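Long-range contact in putative NAD(P)H-dependent FMN-containing oxidoreductase YwqN (Bacillus subtilis, PDB 1RLI), which probably acts as an NAD(P)H-dependent oxidoreductase that uses FMN as its cofactor: residues 12-17 against 34-39. Sequence-based numbering, arbitrary orientation.
Sequences GTRSGG and HIYLQK
In this flavodoxin-like fold, the loop between strand 6-10 and helix 18-27 probably corresponds to the loop that holds the FMN phosphate in relatives. Here it meets the adjacent parallel strand 33-41. R14 carries most of the contact. Its chain runs extended from CG to NE. Y36 CB sits against one face of the guanidinium, off its centre, with Y36 CB 3.3 Å from R14 CZ. The Y36 ring crosses the R14 chain obliquely, with Y36 CD2 3.6 Å from R14 CG. The guanidinium and ring planes are 64° apart, and R14 NH1 lies at the ring edge, in plane. An alanine at Y36 would keep CB but lose the ring, and would probably leave the R14 chain less well held. R14 NH2 donates to L37 O; the oxygen lies near the guanidinium plane, while NH2 stands above the carbonyl plane. The modelled 2.3 Å from R14 NH2 to L37 O is too short to be taken literally, and the bond is bent, with 129° at the hydrogen. K39 NZ comes within 4.0 Å of T13 CG2, while its charge also makes a cation-pi contact with F55. A water donates to G12 O and to L37 O, at 2.9 Å from each oxygen.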
# COMPACT_ATOMS: atom_id res chain seq x y z
N GLY D 12 -6.69 9.65 -20.35
CA GLY D 12 -5.51 10.46 -20.60
C GLY D 12 -5.78 11.40 -21.76
O GLY D 12 -6.89 11.90 -21.93
N THR D 13 -4.74 11.66 -22.54
CA THR D 13 -4.88 12.52 -23.71
C THR D 13 -5.05 11.53 -24.84
O THR D 13 -5.18 10.33 -24.60
CB THR D 13 -3.63 13.39 -23.93
OG1 THR D 13 -2.46 12.56 -23.94
CG2 THR D 13 -3.52 14.42 -22.82
N ARG D 14 -5.06 12.01 -26.08
CA ARG D 14 -5.24 11.09 -27.19
C ARG D 14 -4.33 11.40 -28.36
O ARG D 14 -3.85 12.53 -28.51
CB ARG D 14 -6.71 11.12 -27.60
CG ARG D 14 -7.61 11.22 -26.38
CD ARG D 14 -9.07 11.28 -26.73
NE ARG D 14 -9.83 12.04 -25.74
CZ ARG D 14 -9.85 11.79 -24.43
NH1 ARG D 14 -9.13 10.80 -23.91
NH2 ARG D 14 -10.59 12.55 -23.64
N SER D 15 -4.08 10.38 -29.17
CA SER D 15 -3.21 10.54 -30.33
C SER D 15 -1.78 10.85 -29.90
O SER D 15 -1.41 12.01 -29.74
CB SER D 15 -3.75 11.66 -31.22
OG SER D 15 -5.03 11.34 -31.73
N GLY D 16 -1.00 9.80 -29.70
CA GLY D 16 0.38 9.99 -29.30
C GLY D 16 0.62 9.79 -27.81
O GLY D 16 1.58 9.14 -27.42
N GLY D 17 -0.26 10.35 -26.99
CA GLY D 17 -0.10 10.23 -25.55
C GLY D 17 0.37 8.85 -25.14
O GLY D 17 0.01 7.85 -25.76
N HIS D 34 -13.34 1.78 -27.92
CA HIS D 34 -12.43 2.83 -27.47
C HIS D 34 -13.18 4.01 -26.87
O HIS D 34 -13.81 4.79 -27.58
CB HIS D 34 -11.55 3.29 -28.63
CG HIS D 34 -10.44 2.35 -28.97
ND1 HIS D 34 -9.13 2.59 -28.62
CD2 HIS D 34 -10.45 1.15 -29.60
CE1 HIS D 34 -8.38 1.58 -29.02
NE2 HIS D 34 -9.15 0.69 -29.62
N ILE D 35 -13.11 4.13 -25.55
CA ILE D 35 -13.78 5.21 -24.85
C ILE D 35 -12.77 6.25 -24.43
O ILE D 35 -11.70 5.94 -23.88
CB ILE D 35 -14.52 4.66 -23.60
CG1 ILE D 35 -15.68 3.76 -24.05
CG2 ILE D 35 -15.02 5.80 -22.73
CD1 ILE D 35 -16.18 2.82 -22.99
N TYR D 36 -13.08 7.51 -24.70
CA TYR D 36 -12.20 8.59 -24.32
C TYR D 36 -13.02 9.49 -23.42
O TYR D 36 -14.12 9.89 -23.78
CB TYR D 36 -11.71 9.34 -25.55
CG TYR D 36 -11.07 8.43 -26.56
CD1 TYR D 36 -11.84 7.71 -27.47
CD2 TYR D 36 -9.68 8.28 -26.61
CE1 TYR D 36 -11.25 6.87 -28.41
CE2 TYR D 36 -9.08 7.44 -27.55
CZ TYR D 36 -9.87 6.75 -28.44
OH TYR D 36 -9.29 5.95 -29.39
N LEU D 37 -12.50 9.77 -22.23
CA LEU D 37 -13.23 10.62 -21.30
C LEU D 37 -12.95 12.06 -21.71
O LEU D 37 -11.82 12.52 -21.65
CB LEU D 37 -12.78 10.34 -19.87
CG LEU D 37 -13.07 8.89 -19.44
CD1 LEU D 37 -12.57 8.65 -18.02
CD2 LEU D 37 -14.56 8.61 -19.51
N GLN D 38 -13.99 12.76 -22.11
CA GLN D 38 -13.89 14.13 -22.58
C GLN D 38 -13.48 15.14 -21.52
O GLN D 38 -13.79 14.98 -20.34
CB GLN D 38 -15.25 14.54 -23.17
CG GLN D 38 -15.19 15.32 -24.48
CD GLN D 38 -16.58 15.55 -25.07
OE1 GLN D 38 -16.73 16.11 -26.15
NE2 GLN D 38 -17.61 15.10 -24.35
N LYS D 39 -12.74 16.17 -21.94
CA LYS D 39 -12.34 17.25 -21.04
C LYS D 39 -12.26 18.52 -21.86
O LYS D 39 -11.90 18.50 -23.04
CB LYS D 39 -11.02 16.96 -20.31
CG LYS D 39 -9.79 16.77 -21.16
CD LYS D 39 -8.65 16.25 -20.28
CE LYS D 39 -7.35 16.11 -21.04
NZ LYS D 39 -6.30 15.46 -20.21
O HOH W 1 -9.29 12.11 -20.25